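PDB 2VOS: folylpolyglutamate synthase protein FOLC from Mycobacterium tuberculosis, which probably catalyses the ATP-dependent addition of glutamate to dihydropteroate, forming dihydrofolate, and the further addition of glutamates to tetrahydrofolates. Local coordinates for residues V191-P196 / L306-A311; A257-D260 / A264-R267; E215-I220 / L246-R251. One frame throughout, in Å; residues are numbered along the deposited sequence.

Contact 1. Residues V191-P196 / L306-A311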
loop_
_atom_site.group_PDB
_atom_site.type_symbol
_atom_site.label_atom_id
_atom_site.label_comp_id
_atom_site.label_asym_id
_atom_site.label_seq_id
_atom_site.Cartn_x
_atom_site.Cartn_y
_atom_site.Cartn_z
ATOM N N VAL A 191 1.325 -0.309 -18.896
ATOM C CA VAL A 191 1.185 -1.512 -18.071
ATOM C C VAL A 191 0.259 -1.146 -16.899
ATOM O O VAL A 191 0.519 -0.179 -16.165
ATOM C CB VAL A 191 2.510 -2.010 -17.475
ATOM C CG1 VAL A 191 2.234 -3.194 -16.592
ATOM C CG2 VAL A 191 3.486 -2.440 -18.606
ATOM N N ALA A 192 -0.826 -1.889 -16.756
ATOM C CA ALA A 192 -1.788 -1.700 -15.668
ATOM C C ALA A 192 -1.786 -2.970 -14.819
ATOM O O ALA A 192 -1.906 -4.080 -15.325
ATOM C CB ALA A 192 -3.198 -1.446 -16.248
ATOM N N VAL A 193 -1.660 -2.822 -13.521
ATOM C CA VAL A 193 -1.491 -3.950 -12.688
ATOM C C VAL A 193 -2.667 -3.988 -11.771
ATOM O O VAL A 193 -3.022 -2.934 -11.165
ATOM C CB VAL A 193 -0.222 -3.750 -11.857
ATOM C CG1 VAL A 193 0.037 -4.923 -10.899
ATOM C CG2 VAL A 193 1.003 -3.503 -12.787
ATOM N N ILE A 194 -3.267 -5.171 -11.616
ATOM C CA ILE A 194 -4.425 -5.305 -10.692
ATOM C C ILE A 194 -4.094 -6.351 -9.628
ATOM O O ILE A 194 -4.082 -7.538 -9.897
ATOM C CB ILE A 194 -5.739 -5.749 -11.413
ATOM C CG1 ILE A 194 -5.961 -4.946 -12.706
ATOM C CG2 ILE A 194 -6.994 -5.617 -10.405
ATOM C CD1 ILE A 194 -6.247 -3.433 -12.521
ATOM N N THR A 195 -3.822 -5.904 -8.417
ATOM C CA THR A 195 -3.577 -6.776 -7.315
ATOM C C THR A 195 -4.892 -7.364 -6.765
ATOM O O THR A 195 -6.004 -6.954 -7.169
ATOM C CB THR A 195 -2.803 -6.008 -6.205
ATOM O OG1 THR A 195 -3.703 -5.183 -5.448
ATOM C CG2 THR A 195 -1.683 -5.116 -6.759
ATOM N N PRO A 196 -4.785 -8.296 -5.818
ATOM C CA PRO A 196 -6.018 -8.966 -5.358
ATOM C C PRO A 196 -7.065 -8.008 -4.869
ATOM O O PRO A 196 -6.779 -7.112 -4.099
ATOM C CB PRO A 196 -5.538 -9.860 -4.209
ATOM C CG PRO A 196 -4.039 -10.245 -4.725
ATOM C CD PRO A 196 -3.581 -8.831 -5.151
ATOM N N LEU A 306 7.179 -8.768 -10.725
ATOM C CA LEU A 306 8.086 -9.267 -11.752
ATOM C C LEU A 306 7.392 -9.278 -13.136
ATOM O O LEU A 306 7.909 -8.705 -14.102
ATOM C CB LEU A 306 8.601 -10.647 -11.372
ATOM C CG LEU A 306 9.333 -11.454 -12.479
ATOM C CD1 LEU A 306 10.656 -10.718 -12.731
ATOM C CD2 LEU A 306 9.614 -12.916 -12.026
ATOM N N ALA A 307 6.232 -9.907 -13.242
ATOM C CA ALA A 307 5.499 -9.965 -14.505
ATOM C C ALA A 307 5.223 -8.545 -15.033
ATOM O O ALA A 307 5.401 -8.274 -16.229
ATOM C CB ALA A 307 4.184 -10.757 -14.316
ATOM N N SER A 308 4.917 -7.596 -14.153
ATOM C CA SER A 308 4.668 -6.213 -14.583
ATOM C C SER A 308 5.930 -5.558 -15.186
ATOM O O SER A 308 5.859 -4.813 -16.166
ATOM C CB SER A 308 4.199 -5.361 -13.389
ATOM O OG SER A 308 3.010 -5.917 -12.844
ATOM N N VAL A 309 7.075 -5.809 -14.564
ATOM C CA VAL A 309 8.333 -5.210 -15.032
ATOM C C VAL A 309 8.758 -5.903 -16.347
ATOM O O VAL A 309 9.239 -5.233 -17.286
ATOM C CB VAL A 309 9.415 -5.275 -13.978
ATOM C CG1 VAL A 309 10.763 -4.902 -14.605
ATOM C CG2 VAL A 309 9.056 -4.286 -12.855
ATOM N N GLU A 310 8.519 -7.220 -16.428
ATOM C CA GLU A 310 8.775 -7.990 -17.655
ATOM C C GLU A 310 7.926 -7.417 -18.771
ATOM O O GLU A 310 8.436 -7.177 -19.888
ATOM C CB GLU A 310 8.430 -9.460 -17.455
ATOM C CG GLU A 310 9.487 -10.197 -16.653
ATOM C CD GLU A 310 9.125 -11.645 -16.525
ATOM O OE1 GLU A 310 8.024 -11.922 -16.002
ATOM O OE2 GLU A 310 9.865 -12.511 -17.057
ATOM N N ALA A 311 6.644 -7.211 -18.492
ATOM C CA ALA A 311 5.702 -6.681 -19.499
ATOM C C ALA A 311 6.159 -5.306 -19.976
ATOM O O ALA A 311 6.223 -5.055 -21.182
ATOM C CB ALA A 311 4.312 -6.550 -18.928
#
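In the P-loop NTPase-type middle domain of this Mur ligase relative, Val191 and Val193 of strand 191-194 in the large mixed sheet pack against Ser308 and Ala311 of a covering helix. The strand and helix segment 306-311 run nearly antiparallel, at 169°, with their axes 8.9 Å apart at closest approach. Val193 makes the tightest touch. Its CG2 methyl lies 3.1 Å from Ser308 OG, and its CG1 also lies against that oxygen. The hydroxyl thus meets both methyls of one valine. Ser308 OG sits beside its own backbone N (chi1 -59°) and is hydrogen-bonded to Leu304 O one helical turn back, so it is satisfied within the helix although buried. Val191 meets the helix more loosely: CG1 lies 4.0 Å from Ser308 O, and CG2 is 4.2 Å from Ala311 CB. Val233 of the next strand also touches Val191 and Ser308. Beyond the strand, Thr195 OG1 bonds to Asn73 O of the nucleotide site, and Pro196 touches ADP. A helix laid on the alternate side chains of a parallel strand is the alpha/beta layering typical of the P-loop NTPase fold.

Contact 2. Residues A257-D260 / A264-R267; sequences ARED and AVLR
At the edge of the nucleotide-binding region lies a loop in which a water ties Glu259 and Asp260 to the backbone of Val265. The side chain of Glu259 is about 8 Å from the bound ADP. The backbone N of Val265 donates to the water at 3.0 Å. The water in turn donates to Glu259 OE2 at 2.6 Å and to Asp260 OD1 at 2.8 Å. Three bonds therefore hold it. Glu259 reaches the water with an extended chain, CG lying anti to the backbone N (chi1 -170°). It runs alongside Val265, both side chains pointing the same way, and Glu259 OE2 is 4.2 Å from Val265 CG2. Asp260 OD1 also passes 3.9 Å from Ala264 CB. Both acids have further partners: Glu259 OE2 is also hydrogen-bonded to His300 ND1, and Asp260 OD2 forms a salt bridge with Arg236 NE. The salt bridge would probably favour a charged Asp260. The loop links strand 255-258, the edge of the large sheet, to strand 264-271 of the small antiparallel sheet, where Leu266 and Arg267 face Gln278 in a classic beta bulge. Helix 296-312 packs on the loop, Val303 touching both Glu259 and Val265.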
loop_
_atom_site.group_PDB
_atom_site.type_symbol
_atom_site.label_atom_id
_atom_site.label_comp_id
_atom_site.label_asym_id
_atom_site.label_seq_id
_atom_site.Cartn_x
_atom_site.Cartn_y
_atom_site.Cartn_z
ATOM N N ALA A 257 -1.956 -10.869 -18.777
ATOM C CA ALA A 257 -1.118 -11.886 -18.144
ATOM C C ALA A 257 -1.748 -12.121 -16.774
ATOM O O ALA A 257 -1.939 -11.159 -16.004
ATOM C CB ALA A 257 0.322 -11.331 -17.982
ATOM N N ARG A 258 -2.009 -13.377 -16.425
ATOM C CA ARG A 258 -2.754 -13.637 -15.186
ATOM C C ARG A 258 -1.957 -14.534 -14.283
ATOM O O ARG A 258 -1.438 -15.551 -14.763
ATOM C CB ARG A 258 -4.059 -14.384 -15.493
ATOM C CG ARG A 258 -5.030 -13.574 -16.298
ATOM C CD ARG A 258 -6.054 -14.510 -17.015
ATOM N NE ARG A 258 -5.360 -15.337 -17.995
ATOM C CZ ARG A 258 -5.870 -16.432 -18.559
ATOM N NH1 ARG A 258 -7.102 -16.843 -18.245
ATOM N NH2 ARG A 258 -5.145 -17.111 -19.447
ATOM N N GLU A 259 -1.932 -14.240 -12.978
ATOM C CA GLU A 259 -1.228 -15.156 -12.069
ATOM C C GLU A 259 -1.798 -16.505 -12.185
ATOM O O GLU A 259 -3.011 -16.658 -12.387
ATOM C CB GLU A 259 -1.183 -14.682 -10.600
ATOM C CG GLU A 259 -0.230 -15.566 -9.772
ATOM C CD GLU A 259 -0.065 -15.032 -8.356
ATOM O OE1 GLU A 259 -0.653 -13.955 -8.119
ATOM O OE2 GLU A 259 0.628 -15.668 -7.512
ATOM N N ASP A 260 -0.912 -17.503 -12.159
ATOM C CA ASP A 260 -1.279 -18.928 -12.281
ATOM C C ASP A 260 -1.657 -19.349 -13.672
ATOM O O ASP A 260 -2.077 -20.487 -13.877
ATOM C CB ASP A 260 -2.381 -19.341 -11.289
ATOM C CG ASP A 260 -1.942 -19.156 -9.823
ATOM O OD1 ASP A 260 -0.798 -19.432 -9.501
ATOM O OD2 ASP A 260 -2.708 -18.656 -8.991
ATOM N N ALA A 264 3.670 -17.390 -12.136
ATOM C CA ALA A 264 3.275 -18.058 -10.870
ATOM C C ALA A 264 4.428 -18.145 -9.904
ATOM O O ALA A 264 5.587 -18.146 -10.313
ATOM C CB ALA A 264 2.765 -19.499 -11.150
ATOM N N VAL A 265 4.118 -18.231 -8.615
ATOM C CA VAL A 265 5.119 -18.662 -7.653
ATOM C C VAL A 265 5.241 -20.177 -7.782
ATOM O O VAL A 265 4.266 -20.892 -7.561
ATOM C CB VAL A 265 4.649 -18.389 -6.272
ATOM C CG1 VAL A 265 5.708 -18.868 -5.310
ATOM C CG2 VAL A 265 4.403 -16.870 -6.120
ATOM N N LEU A 266 6.414 -20.670 -8.153
ATOM C CA LEU A 266 6.616 -22.105 -8.285
ATOM C C LEU A 266 6.965 -22.749 -6.931
ATOM O O LEU A 266 6.416 -23.798 -6.586
ATOM C CB LEU A 266 7.695 -22.406 -9.339
ATOM C CG LEU A 266 7.342 -21.990 -10.768
ATOM C CD1 LEU A 266 8.425 -22.407 -11.752
ATOM C CD2 LEU A 266 6.006 -22.589 -11.219
ATOM N N ARG A 267 7.889 -22.145 -6.184
ATOM C CA ARG A 267 8.325 -22.726 -4.909
ATOM C C ARG A 267 8.673 -21.563 -3.970
ATOM O O ARG A 267 9.069 -20.476 -4.417
ATOM C CB ARG A 267 9.591 -23.587 -5.068
ATOM C CG ARG A 267 9.648 -24.450 -6.299
ATOM C CD ARG A 267 10.739 -25.592 -6.282
ATOM N NE ARG A 267 10.127 -26.846 -6.794
ATOM C CZ ARG A 267 9.878 -27.095 -8.086
ATOM N NH1 ARG A 267 10.224 -26.190 -9.023
ATOM N NH2 ARG A 267 9.276 -28.239 -8.446
HETATM O O HOH W 1 1.202 -18.126 -8.118
#

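Contact 3. Residues E215-I220 / L246-R251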
loop_
_atom_site.group_PDB
_atom_site.type_symbol
_atom_site.label_atom_id
_atom_site.label_comp_id
_atom_site.label_asym_id
_atom_site.label_seq_id
_atom_site.Cartn_x
_atom_site.Cartn_y
_atom_site.Cartn_z
ATOM N N GLU A 215 -14.694 -0.689 -11.303
ATOM C CA GLU A 215 -14.050 0.554 -11.026
ATOM C C GLU A 215 -12.505 0.448 -11.130
ATOM O O GLU A 215 -11.842 1.312 -11.758
ATOM C CB GLU A 215 -14.423 1.034 -9.612
ATOM C CG GLU A 215 -14.012 2.471 -9.393
ATOM C CD GLU A 215 -14.356 2.978 -8.000
ATOM O OE1 GLU A 215 -14.710 2.160 -7.113
ATOM O OE2 GLU A 215 -14.233 4.201 -7.787
ATOM N N LYS A 216 -11.916 -0.562 -10.499
ATOM C CA LYS A 216 -10.439 -0.710 -10.553
ATOM C C LYS A 216 -9.955 -0.953 -11.971
ATOM O O LYS A 216 -8.846 -0.553 -12.322
ATOM C CB LYS A 216 -9.960 -1.828 -9.637
ATOM C CG LYS A 216 -10.508 -1.603 -8.202
ATOM C CD LYS A 216 -9.926 -2.636 -7.255
ATOM C CE LYS A 216 -10.579 -2.548 -5.861
ATOM N NZ LYS A 216 -10.281 -1.216 -5.222
ATOM N N ALA A 217 -10.769 -1.647 -12.773
ATOM C CA ALA A 217 -10.415 -1.946 -14.141
ATOM C C ALA A 217 -10.320 -0.674 -14.961
ATOM O O ALA A 217 -9.754 -0.693 -16.061
ATOM C CB ALA A 217 -11.437 -2.881 -14.759
ATOM N N GLY A 218 -10.876 0.430 -14.460
ATOM C CA GLY A 218 -10.821 1.680 -15.221
ATOM C C GLY A 218 -9.394 2.186 -15.479
ATOM O O GLY A 218 -9.204 3.097 -16.272
ATOM N N ILE A 219 -8.366 1.586 -14.868
ATOM C CA ILE A 219 -7.022 2.052 -15.189
ATOM C C ILE A 219 -6.438 1.319 -16.410
ATOM O O ILE A 219 -5.329 1.648 -16.888
ATOM C CB ILE A 219 -6.028 1.959 -13.956
ATOM C CG1 ILE A 219 -5.700 0.476 -13.625
ATOM C CG2 ILE A 219 -6.588 2.760 -12.753
ATOM C CD1 ILE A 219 -4.363 0.293 -12.864
ATOM N N ILE A 220 -7.141 0.300 -16.889
ATOM C CA ILE A 220 -6.673 -0.407 -18.077
ATOM C C ILE A 220 -7.244 0.374 -19.281
ATOM O O ILE A 220 -8.460 0.326 -19.508
ATOM C CB ILE A 220 -7.234 -1.881 -18.113
ATOM C CG1 ILE A 220 -6.834 -2.683 -16.851
ATOM C CG2 ILE A 220 -6.793 -2.617 -19.388
ATOM C CD1 ILE A 220 -7.718 -3.952 -16.597
ATOM N N LEU A 246 -11.271 -9.256 -17.202
ATOM C CA LEU A 246 -11.011 -9.735 -18.573
ATOM C C LEU A 246 -11.903 -9.010 -19.596
ATOM O O LEU A 246 -11.474 -8.643 -20.712
ATOM C CB LEU A 246 -11.227 -11.256 -18.676
ATOM C CG LEU A 246 -10.292 -12.125 -17.821
ATOM C CD1 LEU A 246 -10.658 -13.634 -17.868
ATOM C CD2 LEU A 246 -8.850 -11.914 -18.247
ATOM N N ALA A 247 -13.166 -8.809 -19.216
ATOM C CA ALA A 247 -14.120 -8.046 -20.070
ATOM C C ALA A 247 -13.593 -6.632 -20.364
ATOM O O ALA A 247 -13.570 -6.190 -21.518
ATOM C CB ALA A 247 -15.455 -7.983 -19.410
ATOM N N GLU A 248 -13.149 -5.933 -19.318
ATOM C CA GLU A 248 -12.631 -4.598 -19.479
ATOM C C GLU A 248 -11.319 -4.612 -20.250
ATOM O O GLU A 248 -10.981 -3.665 -20.944
ATOM C CB GLU A 248 -12.425 -3.964 -18.094
ATOM C CG GLU A 248 -13.690 -4.022 -17.191
ATOM C CD GLU A 248 -14.802 -3.084 -17.684
ATOM O OE1 GLU A 248 -14.558 -1.854 -17.695
ATOM O OE2 GLU A 248 -15.889 -3.578 -18.068
ATOM N N SER A 249 -10.546 -5.688 -20.121
ATOM C CA SER A 249 -9.280 -5.755 -20.844
ATOM C C SER A 249 -9.584 -5.927 -22.338
ATOM O O SER A 249 -8.826 -5.457 -23.205
ATOM C CB SER A 249 -8.420 -6.926 -20.342
ATOM O OG SER A 249 -8.027 -6.773 -18.977
ATOM N N VAL A 250 -10.657 -6.659 -22.630
ATOM C CA VAL A 250 -11.133 -6.790 -24.025
ATOM C C VAL A 250 -11.599 -5.415 -24.551
ATOM O O VAL A 250 -11.252 -5.004 -25.661
ATOM C CB VAL A 250 -12.291 -7.819 -24.143
ATOM C CG1 VAL A 250 -12.957 -7.753 -25.527
ATOM C CG2 VAL A 250 -11.820 -9.225 -23.831
ATOM N N ARG A 251 -12.362 -4.678 -23.744
ATOM C CA ARG A 251 -12.788 -3.336 -24.199
ATOM C C ARG A 251 -11.610 -2.394 -24.446
ATOM O O ARG A 251 -11.679 -1.586 -25.380
ATOM C CB ARG A 251 -13.848 -2.696 -23.289
#
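Glu248 crosses to Ala217 with the aliphatic root of its side chain. Its CB lies 3.6 Å from Ala217 CB, and its CG is slightly nearer, 3.5 Å from the same methyl. The chain then bends (chi2 -70°), and the bend turns the carboxylate (CD, OE1, OE2) away from the extended line. At the tip, OE1 forms a salt bridge with Arg180 NH2, so the acid is paired by a residue from another part of the chain while its methylenes do the packing. The second touch is Ile220 on Ser249. Ile220 CD1 comes within 3.7 Å of Ser249 OG. That hydroxyl is buried but satisfied, being bonded to Leu245 O of its own helix. A type I turn from Ala217 to Ile220, closed by Ile220 N to Ala217 O at 2.9 Å, brings both residues to face the partner helix. Gly218 lies within the turn, and its O accepts a hydrogen bond from Asn185 ND2. The contact is plain packing away from the annotated sites. It sets the C-terminal end of helix 209-217, with the turn that follows, beside helix 239-251. Both pack on the large sheet: Ile219 and Ile220 rest on Ala192 of strand 191-194, and Leu246 and Ser249 on Val256 of strand 255-258.

How the contacts relate
All three contacts lie in the Mur ligase middle domain and are built around its large mixed sheet. Contact 1 spans the longest part of the chain, and contacts 3 and 2 follow in that order within it. Contact 1 covers one face of strand 191-194 with helix 296-312. Contact 3 lies on the other face, where Ala192 CB is 3.8 Å from Ile219 O. Their centres are about 14 Å apart. Contact 2 sits at the sheet edge, about 12 Å from contact 1 and about 21 Å from contact 3, centre to centre. Helix 239-251 leads from contact 3 into strand 255-258 of contact 2. Segment 191-196 ends at ADP through Pro196, Glu259 of contact 2 comes within about 8 Å of it, and contact 3 lies away from the sites.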